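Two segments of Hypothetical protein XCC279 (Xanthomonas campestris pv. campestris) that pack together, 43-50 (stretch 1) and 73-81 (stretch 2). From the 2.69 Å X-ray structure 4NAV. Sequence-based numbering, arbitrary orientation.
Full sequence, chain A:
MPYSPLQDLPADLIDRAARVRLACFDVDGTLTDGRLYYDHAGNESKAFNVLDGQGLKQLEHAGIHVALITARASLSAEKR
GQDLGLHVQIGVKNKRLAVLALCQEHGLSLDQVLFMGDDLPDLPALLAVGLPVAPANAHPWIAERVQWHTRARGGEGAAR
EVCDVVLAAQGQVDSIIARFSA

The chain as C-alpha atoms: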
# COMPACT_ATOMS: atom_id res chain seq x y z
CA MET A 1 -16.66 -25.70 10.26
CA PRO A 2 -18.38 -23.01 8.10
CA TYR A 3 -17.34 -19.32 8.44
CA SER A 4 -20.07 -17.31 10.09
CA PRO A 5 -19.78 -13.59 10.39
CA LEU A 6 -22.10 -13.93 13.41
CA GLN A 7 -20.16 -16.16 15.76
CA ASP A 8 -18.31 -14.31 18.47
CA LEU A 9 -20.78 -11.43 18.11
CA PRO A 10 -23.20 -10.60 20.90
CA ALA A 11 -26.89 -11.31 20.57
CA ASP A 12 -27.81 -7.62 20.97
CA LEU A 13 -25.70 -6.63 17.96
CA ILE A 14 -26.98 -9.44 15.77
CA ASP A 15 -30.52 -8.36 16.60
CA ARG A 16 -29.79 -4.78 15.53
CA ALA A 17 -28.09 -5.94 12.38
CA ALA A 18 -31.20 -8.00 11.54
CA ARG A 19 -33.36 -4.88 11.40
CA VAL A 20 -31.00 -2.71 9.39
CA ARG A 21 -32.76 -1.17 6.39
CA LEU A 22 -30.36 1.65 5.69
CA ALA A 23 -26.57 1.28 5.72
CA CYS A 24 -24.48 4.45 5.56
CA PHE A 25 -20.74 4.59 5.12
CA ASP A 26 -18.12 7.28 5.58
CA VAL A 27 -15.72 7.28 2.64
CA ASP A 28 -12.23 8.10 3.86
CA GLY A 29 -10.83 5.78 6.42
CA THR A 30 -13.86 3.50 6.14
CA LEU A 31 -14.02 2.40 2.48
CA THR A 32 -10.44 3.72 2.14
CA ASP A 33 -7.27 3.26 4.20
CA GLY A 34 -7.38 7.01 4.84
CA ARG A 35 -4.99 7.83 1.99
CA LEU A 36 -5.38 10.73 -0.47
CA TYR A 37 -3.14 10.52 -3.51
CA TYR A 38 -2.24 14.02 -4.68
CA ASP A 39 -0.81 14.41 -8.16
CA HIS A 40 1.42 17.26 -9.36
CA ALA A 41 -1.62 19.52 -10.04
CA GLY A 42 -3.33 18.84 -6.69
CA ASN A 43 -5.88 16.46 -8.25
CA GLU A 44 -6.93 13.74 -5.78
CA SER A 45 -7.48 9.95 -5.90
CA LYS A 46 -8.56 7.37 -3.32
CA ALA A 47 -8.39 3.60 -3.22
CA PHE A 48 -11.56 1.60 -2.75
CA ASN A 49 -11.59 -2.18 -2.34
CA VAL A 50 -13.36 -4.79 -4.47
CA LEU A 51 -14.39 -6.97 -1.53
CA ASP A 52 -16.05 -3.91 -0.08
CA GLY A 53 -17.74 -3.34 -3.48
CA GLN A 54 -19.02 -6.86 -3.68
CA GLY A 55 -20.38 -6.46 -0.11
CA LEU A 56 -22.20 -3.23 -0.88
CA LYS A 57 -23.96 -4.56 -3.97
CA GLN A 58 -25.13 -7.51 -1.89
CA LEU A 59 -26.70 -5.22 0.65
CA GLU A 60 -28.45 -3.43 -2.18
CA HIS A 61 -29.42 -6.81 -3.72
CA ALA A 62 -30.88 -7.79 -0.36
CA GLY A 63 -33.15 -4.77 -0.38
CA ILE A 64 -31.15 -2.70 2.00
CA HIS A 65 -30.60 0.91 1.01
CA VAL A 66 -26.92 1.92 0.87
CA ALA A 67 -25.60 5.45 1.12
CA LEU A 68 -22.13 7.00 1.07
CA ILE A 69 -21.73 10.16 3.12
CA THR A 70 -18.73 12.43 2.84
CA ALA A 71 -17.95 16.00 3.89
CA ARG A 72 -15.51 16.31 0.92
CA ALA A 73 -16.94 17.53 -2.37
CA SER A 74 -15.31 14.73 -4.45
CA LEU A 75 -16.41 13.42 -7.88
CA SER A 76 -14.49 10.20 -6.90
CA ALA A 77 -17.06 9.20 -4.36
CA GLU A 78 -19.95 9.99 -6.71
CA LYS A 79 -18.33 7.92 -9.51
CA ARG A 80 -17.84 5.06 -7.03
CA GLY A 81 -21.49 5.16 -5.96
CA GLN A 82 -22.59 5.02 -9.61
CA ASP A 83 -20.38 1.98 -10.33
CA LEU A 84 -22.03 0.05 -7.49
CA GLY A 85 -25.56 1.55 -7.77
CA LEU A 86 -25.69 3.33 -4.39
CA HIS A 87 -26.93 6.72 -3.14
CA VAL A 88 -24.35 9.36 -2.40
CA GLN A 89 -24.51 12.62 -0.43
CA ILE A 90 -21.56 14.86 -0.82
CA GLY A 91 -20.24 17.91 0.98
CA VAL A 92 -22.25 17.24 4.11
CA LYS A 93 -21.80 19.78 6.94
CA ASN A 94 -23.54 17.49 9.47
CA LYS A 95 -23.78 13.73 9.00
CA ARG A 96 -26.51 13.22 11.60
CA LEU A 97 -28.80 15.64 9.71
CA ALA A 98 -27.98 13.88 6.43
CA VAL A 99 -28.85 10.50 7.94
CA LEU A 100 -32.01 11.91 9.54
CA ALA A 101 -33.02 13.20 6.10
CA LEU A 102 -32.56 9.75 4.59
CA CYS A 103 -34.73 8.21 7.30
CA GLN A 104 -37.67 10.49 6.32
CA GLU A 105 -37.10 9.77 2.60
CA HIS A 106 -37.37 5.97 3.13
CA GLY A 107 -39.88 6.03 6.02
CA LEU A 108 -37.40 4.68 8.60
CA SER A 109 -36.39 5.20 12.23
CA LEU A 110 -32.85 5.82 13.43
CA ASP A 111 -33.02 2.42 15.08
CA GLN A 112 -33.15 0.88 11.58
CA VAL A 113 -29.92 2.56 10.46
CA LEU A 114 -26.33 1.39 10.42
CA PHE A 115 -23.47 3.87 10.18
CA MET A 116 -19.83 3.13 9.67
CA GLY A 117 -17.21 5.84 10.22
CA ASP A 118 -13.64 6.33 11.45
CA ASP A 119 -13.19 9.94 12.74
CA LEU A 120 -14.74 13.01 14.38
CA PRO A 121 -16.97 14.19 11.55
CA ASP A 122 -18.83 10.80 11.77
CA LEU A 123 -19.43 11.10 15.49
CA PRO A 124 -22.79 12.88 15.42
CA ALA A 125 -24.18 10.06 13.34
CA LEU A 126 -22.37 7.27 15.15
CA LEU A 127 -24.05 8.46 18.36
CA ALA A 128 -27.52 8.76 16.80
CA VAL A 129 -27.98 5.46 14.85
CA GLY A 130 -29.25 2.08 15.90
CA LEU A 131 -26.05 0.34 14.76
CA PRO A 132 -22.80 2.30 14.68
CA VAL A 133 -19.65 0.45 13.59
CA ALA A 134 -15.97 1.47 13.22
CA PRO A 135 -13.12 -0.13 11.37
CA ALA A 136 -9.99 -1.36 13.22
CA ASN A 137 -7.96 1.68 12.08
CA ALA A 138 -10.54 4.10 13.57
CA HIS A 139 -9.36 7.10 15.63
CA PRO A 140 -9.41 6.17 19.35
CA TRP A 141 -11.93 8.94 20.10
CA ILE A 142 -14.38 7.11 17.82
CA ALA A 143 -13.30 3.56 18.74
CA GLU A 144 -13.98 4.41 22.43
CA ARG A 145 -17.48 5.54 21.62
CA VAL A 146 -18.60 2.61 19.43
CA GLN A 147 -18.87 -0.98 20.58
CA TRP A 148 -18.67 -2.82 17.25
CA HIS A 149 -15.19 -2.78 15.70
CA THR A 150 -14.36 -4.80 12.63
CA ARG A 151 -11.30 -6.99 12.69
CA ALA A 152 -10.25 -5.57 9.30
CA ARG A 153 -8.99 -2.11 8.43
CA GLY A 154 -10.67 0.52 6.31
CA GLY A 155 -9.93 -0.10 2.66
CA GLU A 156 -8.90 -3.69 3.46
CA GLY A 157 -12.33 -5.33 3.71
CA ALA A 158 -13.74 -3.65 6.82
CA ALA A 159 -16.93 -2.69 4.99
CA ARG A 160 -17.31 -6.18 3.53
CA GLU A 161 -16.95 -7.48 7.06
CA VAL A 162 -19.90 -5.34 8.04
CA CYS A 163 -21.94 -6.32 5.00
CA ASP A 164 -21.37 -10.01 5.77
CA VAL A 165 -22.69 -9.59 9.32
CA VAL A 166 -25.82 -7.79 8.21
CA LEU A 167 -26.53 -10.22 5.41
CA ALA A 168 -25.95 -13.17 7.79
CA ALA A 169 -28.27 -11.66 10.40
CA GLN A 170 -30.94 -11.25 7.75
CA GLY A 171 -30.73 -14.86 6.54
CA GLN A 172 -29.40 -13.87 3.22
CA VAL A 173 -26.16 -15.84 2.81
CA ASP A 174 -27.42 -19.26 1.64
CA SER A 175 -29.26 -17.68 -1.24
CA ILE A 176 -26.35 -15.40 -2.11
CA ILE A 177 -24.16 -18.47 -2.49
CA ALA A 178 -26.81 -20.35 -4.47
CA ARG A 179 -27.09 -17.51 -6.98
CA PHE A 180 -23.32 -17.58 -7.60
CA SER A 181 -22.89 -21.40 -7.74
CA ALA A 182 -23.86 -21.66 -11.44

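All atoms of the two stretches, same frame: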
# COMPACT_ATOMS: atom_id res chain seq x y z
N ASN A 43 -4.76 17.40 -8.04
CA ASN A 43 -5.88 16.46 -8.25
C ASN A 43 -5.78 15.21 -7.36
O ASN A 43 -4.70 14.64 -7.19
CB ASN A 43 -5.98 16.08 -9.73
N GLU A 44 -6.91 14.79 -6.80
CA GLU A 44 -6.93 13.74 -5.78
C GLU A 44 -7.49 12.38 -6.25
O GLU A 44 -8.39 12.34 -7.08
CB GLU A 44 -7.72 14.22 -4.56
CG GLU A 44 -7.12 15.45 -3.90
CD GLU A 44 -7.96 15.96 -2.75
OE1 GLU A 44 -8.75 15.17 -2.20
OE2 GLU A 44 -7.84 17.14 -2.39
N SER A 45 -6.94 11.29 -5.71
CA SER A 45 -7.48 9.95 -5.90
C SER A 45 -7.56 9.24 -4.57
O SER A 45 -6.83 9.57 -3.64
CB SER A 45 -6.58 9.14 -6.83
OG SER A 45 -6.48 9.67 -8.13
N LYS A 46 -8.41 8.22 -4.51
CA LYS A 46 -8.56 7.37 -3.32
C LYS A 46 -8.58 5.94 -3.78
O LYS A 46 -8.87 5.69 -4.93
CB LYS A 46 -9.86 7.66 -2.56
CG LYS A 46 -10.40 9.08 -2.73
CD LYS A 46 -11.59 9.37 -1.81
CE LYS A 46 -11.63 10.85 -1.45
NZ LYS A 46 -12.98 11.31 -1.02
N ALA A 47 -8.29 5.00 -2.89
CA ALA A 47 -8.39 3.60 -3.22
C ALA A 47 -9.55 2.95 -2.50
O ALA A 47 -9.57 2.86 -1.26
CB ALA A 47 -7.11 2.89 -2.88
N PHE A 48 -10.51 2.47 -3.28
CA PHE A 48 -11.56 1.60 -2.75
C PHE A 48 -11.15 0.15 -2.96
O PHE A 48 -10.11 -0.11 -3.57
CB PHE A 48 -12.88 1.88 -3.47
CG PHE A 48 -13.34 3.29 -3.33
CD1 PHE A 48 -14.11 3.66 -2.24
CD2 PHE A 48 -12.95 4.25 -4.23
CE1 PHE A 48 -14.51 4.99 -2.09
CE2 PHE A 48 -13.34 5.57 -4.07
CZ PHE A 48 -14.13 5.94 -3.01
N ASN A 49 -11.94 -0.78 -2.43
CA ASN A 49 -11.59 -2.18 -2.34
C ASN A 49 -12.68 -3.02 -2.97
O ASN A 49 -13.84 -2.81 -2.65
CB ASN A 49 -11.47 -2.55 -0.87
CG ASN A 49 -11.21 -4.03 -0.67
OD1 ASN A 49 -12.13 -4.86 -0.78
ND2 ASN A 49 -9.98 -4.36 -0.28
N VAL A 50 -12.34 -4.02 -3.79
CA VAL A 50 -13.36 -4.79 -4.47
C VAL A 50 -14.18 -5.69 -3.59
O VAL A 50 -15.33 -5.92 -3.90
CB VAL A 50 -12.83 -5.66 -5.63
CG1 VAL A 50 -12.19 -4.76 -6.70
CG2 VAL A 50 -11.87 -6.74 -5.13
N ALA A 73 -16.12 17.32 -1.19
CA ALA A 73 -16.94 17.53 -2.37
C ALA A 73 -16.32 16.80 -3.56
O ALA A 73 -15.99 17.43 -4.56
CB ALA A 73 -17.07 19.02 -2.66
N SER A 74 -16.13 15.47 -3.46
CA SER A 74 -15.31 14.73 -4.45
C SER A 74 -16.13 13.99 -5.52
O SER A 74 -17.05 13.26 -5.20
CB SER A 74 -14.36 13.75 -3.75
OG SER A 74 -15.03 12.57 -3.35
N LEU A 75 -15.78 14.19 -6.80
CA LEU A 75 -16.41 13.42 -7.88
C LEU A 75 -16.07 11.91 -7.76
O LEU A 75 -16.84 11.07 -8.26
CB LEU A 75 -16.02 13.98 -9.26
N SER A 76 -14.94 11.59 -7.11
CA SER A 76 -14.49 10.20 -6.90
C SER A 76 -15.59 9.37 -6.28
O SER A 76 -15.94 8.30 -6.78
CB SER A 76 -13.33 10.12 -5.91
OG SER A 76 -12.15 10.68 -6.41
N ALA A 77 -16.08 9.87 -5.16
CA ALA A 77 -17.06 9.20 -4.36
C ALA A 77 -18.37 9.02 -5.12
O ALA A 77 -18.99 7.94 -5.04
CB ALA A 77 -17.29 9.97 -3.07
N GLU A 78 -18.77 10.06 -5.84
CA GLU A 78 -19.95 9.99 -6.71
C GLU A 78 -19.73 8.88 -7.75
O GLU A 78 -20.57 7.99 -7.89
CB GLU A 78 -20.30 11.34 -7.40
CG GLU A 78 -20.78 12.46 -6.47
N LYS A 79 -18.61 8.93 -8.48
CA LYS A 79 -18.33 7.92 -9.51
C LYS A 79 -18.35 6.49 -8.94
O LYS A 79 -18.87 5.56 -9.58
CB LYS A 79 -17.02 8.25 -10.25
CG LYS A 79 -17.14 9.44 -11.22
N ARG A 80 -17.85 6.34 -7.71
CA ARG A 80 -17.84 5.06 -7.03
C ARG A 80 -19.26 4.57 -6.72
O ARG A 80 -19.57 3.38 -6.88
CB ARG A 80 -17.03 5.16 -5.73
CG ARG A 80 -16.86 3.86 -4.95
CD ARG A 80 -16.27 2.73 -5.79
NE ARG A 80 -16.16 1.48 -5.03
CZ ARG A 80 -15.79 0.30 -5.53
NH1 ARG A 80 -15.49 0.18 -6.82
NH2 ARG A 80 -15.70 -0.75 -4.73
N GLY A 81 -20.09 5.47 -6.21
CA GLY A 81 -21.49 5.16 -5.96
C GLY A 81 -22.21 4.71 -7.22
O GLY A 81 -23.01 3.77 -7.17

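Strand 44-49 lies beside helix 75-81, with axes 9.1 Å apart at closest approach and an angle of 37° between their N-to-C directions. The contact is small, burying 320 Å² over both sides. Side chains alternate along the strand. Glu44, Lys46 and Phe48 have CA-to-CB bonds pointing toward the helix, while those of Ser45 and Asn49 point away.

Phe48 and Arg80 form the main contact. Their CA atoms are 8.4 Å apart, and the two side chains meet between them. Phe48 is in the m rotamer with chi2 at -87°, which turns one ring face to the aliphatic part of Arg80. Arg80 CG sits 3.7 Å from the centroid of the Phe48 ring, only 3° off the ring normal. This is a CH-pi contact over the face.

The Arg80 chain is t, p, t, with chi4 at 174°. The p turn at chi2 is its one bend; beyond it the chain runs extended to the guanidinium. The group passes the start of the Phe48 side chain, and Arg80 NE lies 3.7 Å from Phe48 CB, which is over one guanidinium face. The aliphatic part of Arg80 lies along the ring face, and the guanidinium continues past it beside Phe48 CB. Further on, Arg80 NH2 is 3.5 Å from Asn49 O, but the angle is poor and no hydrogen bond forms. Arg80 NH1 is hydrogen-bonded elsewhere in the structure.

Lys46 reaches the start of the helix. Its chi1 of -27° lies between wells, but chi2, chi3 and chi4 are all t. The chain is therefore extended beyond CB, and Lys46 NZ comes to 3.3 Å from Ser74 OG, where it donates a weak hydrogen bond. Lys46 NZ also bonds elsewhere in the structure.

Ser74 occupies the N-cap position. With chi1 at 79° (p), its hydroxyl faces forward, toward the free N-H groups of the first turn, and Ser74 OG accepts a weak bond from Ala77 N at 3.4 Å. The same oxygen therefore serves both the cap and the lysine.

Ser76, one turn before Arg80, is buried and points toward the strand in the m rotamer. Its contacts here are loose: Ser76 OG is 4.2 Å from Glu44 O and 4.4 Å from Lys46 CG. The hydroxyl is hydrogen-bonded elsewhere in the structure.

Asn49 ends the strand at an N-cap position. Its side chain, t at chi1, caps a backbone N just past the stretch and takes no part in holding Arg80.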